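Local atomic coordinates of hydrolase family protein (PDB entry 3CNH), a protein that probably acts as a phosphatase, as a member of the haloacid dehalogenase-like hydrolase superfamily, and binds a sodium ion in this crystal. Residues L15-W20 with E116-T121; S85-E90 with R120-G125. All coordinates share one frame; numbering follows the deposited sequence.

Contact 1 of 2, residues L15-W20 with E116-T121; sequences LLTNGW and EYRIRT
Arg118 reaches from helix 112-122 to the loop 15-20 and meets Thr17 end-on: both terminal nitrogens point their N-H groups at one backbone oxygen. NH1 lies 2.9 Å from Thr17 O, with an N-H...O angle of 150°. The second bond, from Arg118 NH2 to Thr17 O, measures 3.0 Å. The shared oxygen sits practically in the guanidinium plane, while the turn of the flat group is left to Leu16 over one face and to the bond between NH1 and Ser85 OG. Leu16 CD1 stands 3.9 Å above the guanidinium plane and over its centre, and the same methyl lies 3.7 Å from Arg118 CB. A bend at chi3 (64°) folds the arginine chain around this methyl, and the two side chains slide past each other in opposite directions. Gly19 CA comes within 3.4 Å of Arg118 NH1; a side chain there would point toward the guanidinium and probably crowd it. In the second shell, Glu110 makes a long, weak ion pair with NE, and Thr17 OG1 is held by Gln84 O and Gln86 N. A methionine in place of Arg118 would probably leave Thr17 O without both of its donors and Ser85 OG without its partner, letting the loop shift. Asn18 points away from the helix, its side chain about 4 Å from the bound sodium and a phosphate ion, so the contact backs the metal-site loop. Leu16 also packs on Ile11, Leu124 and Phe122. The loop follows strand 6-9 and the helix follows strand 103-108, its neighbour in the parallel sheet.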
loop_
_atom_site.group_PDB
_atom_site.type_symbol
_atom_site.label_atom_id
_atom_site.label_comp_id
_atom_site.label_asym_id
_atom_site.label_seq_id
_atom_site.Cartn_x
_atom_site.Cartn_y
_atom_site.Cartn_z
ATOM N N LEU A 15 -5.880 0.583 -5.502
ATOM C CA LEU A 15 -6.294 1.979 -5.736
ATOM C C LEU A 15 -5.353 2.716 -6.686
ATOM O O LEU A 15 -5.744 3.549 -7.501
ATOM C CB LEU A 15 -6.363 2.735 -4.409
ATOM C CG LEU A 15 -7.455 2.241 -3.448
ATOM C CD1 LEU A 15 -7.284 2.875 -2.063
ATOM C CD2 LEU A 15 -8.843 2.493 -4.042
ATOM N N LEU A 16 -4.091 2.396 -6.531
ATOM C CA LEU A 16 -3.000 2.966 -7.334
ATOM C C LEU A 16 -2.091 1.856 -7.777
ATOM O O LEU A 16 -2.204 0.718 -7.330
ATOM C CB LEU A 16 -2.167 3.948 -6.492
ATOM C CG LEU A 16 -2.876 5.111 -5.749
ATOM C CD1 LEU A 16 -1.865 5.886 -4.873
ATOM C CD2 LEU A 16 -3.622 6.030 -6.704
ATOM N N THR A 17 -1.176 2.213 -8.657
ATOM C CA THR A 17 -0.108 1.282 -9.022
ATOM C C THR A 17 0.744 1.071 -7.768
ATOM O O THR A 17 0.630 1.790 -6.786
ATOM C CB THR A 17 0.810 1.858 -10.129
ATOM O OG1 THR A 17 1.327 3.127 -9.703
ATOM C CG2 THR A 17 0.054 2.005 -11.420
ATOM N N ASN A 18 1.589 0.054 -7.776
ATOM C CA ASN A 18 2.567 -0.090 -6.691
ATOM C C ASN A 18 3.475 1.132 -6.696
ATOM O O ASN A 18 3.579 1.813 -7.698
ATOM C CB ASN A 18 3.377 -1.353 -6.841
ATOM C CG ASN A 18 2.537 -2.577 -6.595
ATOM O OD1 ASN A 18 1.758 -2.600 -5.652
ATOM N ND2 ASN A 18 2.641 -3.560 -7.465
ATOM N N GLY A 19 4.037 1.442 -5.550
ATOM C CA GLY A 19 4.880 2.633 -5.437
ATOM C C GLY A 19 6.330 2.421 -5.808
ATOM O O GLY A 19 6.985 3.297 -6.351
ATOM N N TRP A 20 6.815 1.228 -5.538
ATOM C CA TRP A 20 8.270 0.978 -5.709
ATOM C C TRP A 20 8.544 -0.517 -5.854
ATOM O O TRP A 20 9.305 -1.126 -5.125
ATOM C CB TRP A 20 8.987 1.616 -4.518
ATOM C CG TRP A 20 10.479 1.827 -4.657
ATOM C CD1 TRP A 20 11.430 1.473 -3.731
ATOM C CD2 TRP A 20 11.179 2.462 -5.721
ATOM N NE1 TRP A 20 12.653 1.838 -4.160
ATOM C CE2 TRP A 20 12.547 2.465 -5.372
ATOM C CE3 TRP A 20 10.801 3.032 -6.941
ATOM C CZ2 TRP A 20 13.516 2.963 -6.213
ATOM C CZ3 TRP A 20 11.775 3.556 -7.762
ATOM C CH2 TRP A 20 13.120 3.513 -7.401
ATOM N N GLU A 116 2.775 9.294 1.811
ATOM C CA GLU A 116 2.183 10.648 1.995
ATOM C C GLU A 116 2.046 11.349 0.656
ATOM O O GLU A 116 1.059 12.013 0.402
ATOM C CB GLU A 116 2.928 11.407 3.103
ATOM C CG GLU A 116 2.528 10.671 4.409
ATOM C CD GLU A 116 3.080 11.227 5.684
ATOM O OE1 GLU A 116 3.915 12.156 5.625
ATOM O OE2 GLU A 116 2.686 10.690 6.748
ATOM N N TYR A 117 3.013 11.130 -0.231
ATOM C CA TYR A 117 2.924 11.694 -1.588
ATOM C C TYR A 117 1.709 11.121 -2.311
ATOM O O TYR A 117 0.956 11.817 -2.979
ATOM C CB TYR A 117 4.202 11.402 -2.397
ATOM C CG TYR A 117 4.027 11.662 -3.867
ATOM C CD1 TYR A 117 4.251 12.926 -4.395
ATOM C CD2 TYR A 117 3.625 10.656 -4.729
ATOM C CE1 TYR A 117 4.073 13.183 -5.741
ATOM C CE2 TYR A 117 3.423 10.903 -6.089
ATOM C CZ TYR A 117 3.668 12.178 -6.584
ATOM O OH TYR A 117 3.522 12.460 -7.902
ATOM N N ARG A 118 1.500 9.826 -2.142
ATOM C CA ARG A 118 0.404 9.118 -2.846
ATOM C C ARG A 118 -0.947 9.586 -2.318
ATOM O O ARG A 118 -1.871 9.867 -3.065
ATOM C CB ARG A 118 0.584 7.594 -2.713
ATOM C CG ARG A 118 1.688 7.091 -3.664
ATOM C CD ARG A 118 2.362 5.818 -3.193
ATOM N NE ARG A 118 1.500 4.639 -3.117
ATOM C CZ ARG A 118 1.307 3.783 -4.112
ATOM N NH1 ARG A 118 1.770 4.026 -5.328
ATOM N NH2 ARG A 118 0.550 2.708 -3.889
ATOM N N ILE A 119 -1.005 9.735 -1.009
ATOM C CA ILE A 119 -2.263 10.138 -0.361
ATOM C C ILE A 119 -2.658 11.522 -0.809
ATOM O O ILE A 119 -3.814 11.785 -1.201
ATOM C CB ILE A 119 -2.134 10.054 1.184
ATOM C CG1 ILE A 119 -2.046 8.587 1.602
ATOM C CG2 ILE A 119 -3.306 10.727 1.894
ATOM C CD1 ILE A 119 -1.491 8.399 3.006
ATOM N N ARG A 120 -1.699 12.435 -0.808
ATOM C CA ARG A 120 -2.014 13.834 -1.143
ATOM C C ARG A 120 -2.285 13.979 -2.631
ATOM O O ARG A 120 -3.222 14.664 -3.046
ATOM C CB ARG A 120 -0.899 14.810 -0.733
ATOM C CG ARG A 120 0.132 15.089 -1.816
ATOM C CD ARG A 120 1.031 16.280 -1.448
ATOM N NE ARG A 120 1.963 15.875 -0.428
ATOM C CZ ARG A 120 3.207 15.495 -0.669
ATOM N NH1 ARG A 120 3.964 15.094 0.321
ATOM N NH2 ARG A 120 3.688 15.513 -1.899
ATOM N N THR A 121 -1.462 13.333 -3.433
ATOM C CA THR A 121 -1.580 13.488 -4.902
ATOM C C THR A 121 -2.892 12.963 -5.458
ATOM O O THR A 121 -3.501 13.559 -6.372
ATOM C CB THR A 121 -0.359 12.830 -5.621
ATOM O OG1 THR A 121 0.840 13.440 -5.122
ATOM C CG2 THR A 121 -0.456 12.959 -7.130
#

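Contact 2 of 2, residues S85-E90 with R120-G125; sequences SQPRPE and RTFGLG
Phe122 turns its CG anti to its own carbonyl carbon and beside the backbone N (chi1 -59°), which sends the ring from the end of helix 112-122 against the segment Ser85 to Pro87. Ser85 has a similar first torsion (chi1 -69°), with OG beside its backbone N and occupied by Arg118, while its CB lies 4.1 Å from Phe122 CE2. The ring meets this segment with its outer carbons. Ser85 O lies at the edge, near the ring plane, 3.5 Å from Phe122 CZ, where the slightly positive rim hydrogens would be expected to suit a carbonyl oxygen. Pro87 crosses the phenylalanine side chain at about a right angle, bringing its CD to 3.6 Å from Phe122 CE1. Gln86 adds its backbone, CA being 4.0 Å from Phe122 CZ, while its CB is directed away from the helix and its NE2 bonds to Glu83 O. Thr121 CG2 stands over one face of the ring, 3.7 Å above the plane and toward the rim. No hydrogen bond joins the two segments, so shape and van der Waals contact carry the join. Just beyond the ring, Gly123 leaves the helix with a positive phi in a Schellman motif, and Phe122 O accepts a bond from Arg96. Farther along the segment 85-90, Arg88 takes the N-cap position of helix 89-98, to which Pro87 also packs through Leu92. Backbone bonds of Gln86 to Thr17 and of Arg88 to Leu15 pair this segment antiparallel with the loop after strand 6-9. Two chains running antiparallel in this way are consistent with the paired linkers between the Rossmann-like core and helical cap of a haloacid dehalogenase-type fold.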
loop_
_atom_site.group_PDB
_atom_site.type_symbol
_atom_site.label_atom_id
_atom_site.label_comp_id
_atom_site.label_asym_id
_atom_site.label_seq_id
_atom_site.Cartn_x
_atom_site.Cartn_y
_atom_site.Cartn_z
ATOM N N SER A 85 4.040 6.428 -9.186
ATOM C CA SER A 85 2.673 6.238 -8.659
ATOM C C SER A 85 1.665 6.824 -9.613
ATOM O O SER A 85 1.718 7.985 -9.956
ATOM C CB SER A 85 2.523 6.855 -7.273
ATOM O OG SER A 85 3.284 6.130 -6.309
ATOM N N GLN A 86 0.760 5.962 -10.053
ATOM C CA GLN A 86 -0.289 6.353 -10.972
ATOM C C GLN A 86 -1.641 5.764 -10.510
ATOM O O GLN A 86 -1.682 4.783 -9.773
ATOM C CB GLN A 86 0.059 5.844 -12.354
ATOM C CG GLN A 86 1.369 6.433 -12.887
ATOM C CD GLN A 86 1.290 7.945 -13.153
ATOM O OE1 GLN A 86 0.242 8.468 -13.524
ATOM N NE2 GLN A 86 2.419 8.642 -12.993
ATOM N N PRO A 87 -2.736 6.360 -10.954
ATOM C CA PRO A 87 -3.985 5.800 -10.474
ATOM C C PRO A 87 -4.455 4.582 -11.202
ATOM O O PRO A 87 -4.044 4.302 -12.327
ATOM C CB PRO A 87 -5.001 6.923 -10.796
ATOM C CG PRO A 87 -4.425 7.619 -11.950
ATOM C CD PRO A 87 -2.925 7.543 -11.805
ATOM N N ARG A 88 -5.314 3.847 -10.506
ATOM C CA ARG A 88 -6.099 2.745 -11.097
ATOM C C ARG A 88 -7.525 3.296 -11.142
ATOM O O ARG A 88 -8.302 3.087 -10.222
ATOM C CB ARG A 88 -6.039 1.485 -10.245
ATOM C CG ARG A 88 -4.699 0.812 -10.250
ATOM C CD ARG A 88 -4.454 0.111 -11.565
ATOM N NE ARG A 88 -3.099 -0.414 -11.604
ATOM C CZ ARG A 88 -2.737 -1.556 -11.040
ATOM N NH1 ARG A 88 -3.643 -2.279 -10.407
ATOM N NH2 ARG A 88 -1.474 -1.965 -11.085
ATOM N N PRO A 89 -7.877 4.040 -12.224
ATOM C CA PRO A 89 -9.112 4.774 -12.296
ATOM C C PRO A 89 -10.407 4.095 -11.921
ATOM O O PRO A 89 -11.203 4.672 -11.201
ATOM C CB PRO A 89 -9.151 5.259 -13.750
ATOM C CG PRO A 89 -7.754 5.222 -14.215
ATOM C CD PRO A 89 -7.133 4.091 -13.502
ATOM N N GLU A 90 -10.619 2.888 -12.414
ATOM C CA GLU A 90 -11.898 2.221 -12.163
ATOM C C GLU A 90 -12.068 1.821 -10.695
ATOM O O GLU A 90 -13.160 1.951 -10.124
ATOM C CB GLU A 90 -12.110 1.014 -13.084
ATOM C CG GLU A 90 -12.088 1.327 -14.579
ATOM C CD GLU A 90 -12.103 0.054 -15.446
ATOM O OE1 GLU A 90 -11.823 -1.060 -14.924
ATOM O OE2 GLU A 90 -12.382 0.167 -16.658
ATOM N N ARG A 120 -1.699 12.435 -0.808
ATOM C CA ARG A 120 -2.014 13.834 -1.143
ATOM C C ARG A 120 -2.285 13.979 -2.631
ATOM O O ARG A 120 -3.222 14.664 -3.046
ATOM C CB ARG A 120 -0.899 14.810 -0.733
ATOM C CG ARG A 120 0.132 15.089 -1.816
ATOM C CD ARG A 120 1.031 16.280 -1.448
ATOM N NE ARG A 120 1.963 15.875 -0.428
ATOM C CZ ARG A 120 3.207 15.495 -0.669
ATOM N NH1 ARG A 120 3.964 15.094 0.321
ATOM N NH2 ARG A 120 3.688 15.513 -1.899
ATOM N N THR A 121 -1.462 13.333 -3.433
ATOM C CA THR A 121 -1.580 13.488 -4.902
ATOM C C THR A 121 -2.892 12.963 -5.458
ATOM O O THR A 121 -3.501 13.559 -6.372
ATOM C CB THR A 121 -0.359 12.830 -5.621
ATOM O OG1 THR A 121 0.840 13.440 -5.122
ATOM C CG2 THR A 121 -0.456 12.959 -7.130
ATOM N N PHE A 122 -3.373 11.877 -4.874
ATOM C CA PHE A 122 -4.572 11.203 -5.383
ATOM C C PHE A 122 -5.807 11.380 -4.513
ATOM O O PHE A 122 -6.835 10.763 -4.744
ATOM C CB PHE A 122 -4.276 9.752 -5.719
ATOM C CG PHE A 122 -3.210 9.621 -6.749
ATOM C CD1 PHE A 122 -3.478 9.886 -8.066
ATOM C CD2 PHE A 122 -1.918 9.298 -6.387
ATOM C CE1 PHE A 122 -2.467 9.819 -9.032
ATOM C CE2 PHE A 122 -0.881 9.226 -7.337
ATOM C CZ PHE A 122 -1.173 9.476 -8.673
ATOM N N GLY A 123 -5.673 12.245 -3.522
ATOM C CA GLY A 123 -6.808 12.559 -2.624
ATOM C C GLY A 123 -7.418 11.371 -1.901
ATOM O O GLY A 123 -8.651 11.278 -1.734
ATOM N N LEU A 124 -6.553 10.465 -1.469
ATOM C CA LEU A 124 -7.014 9.210 -0.860
ATOM C C LEU A 124 -7.794 9.454 0.442
ATOM O O LEU A 124 -8.667 8.698 0.827
ATOM C CB LEU A 124 -5.885 8.207 -0.658
ATOM C CG LEU A 124 -5.098 7.839 -1.932
ATOM C CD1 LEU A 124 -4.004 6.796 -1.610
ATOM C CD2 LEU A 124 -6.027 7.366 -3.069
ATOM N N GLY A 125 -7.432 10.539 1.085
ATOM C CA GLY A 125 -8.040 10.960 2.340
ATOM C C GLY A 125 -9.460 11.432 2.204
ATOM O O GLY A 125 -10.157 11.621 3.189
#

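Both contacts lean on helix 112-122, contact 1 through its middle and contact 2 through its C-terminal end, and their centres are 6 Å apart. Contact 1 is buried and chiefly polar: a charged group spans to the backbone of a loop whose Asn18 side chain lies about 4 Å from the sodium. Contact 2 lies farther from the centre of the chain, is partly exposed and is almost wholly apolar. The segments 15-20 and 85-90 also touch directly. One helix therefore supports two neighbouring chain segments: Arg118 reaches both, bonding Thr17 O and Ser85 OG, while Phe122 adds apolar packing against 85-90 and touches Leu16 as well.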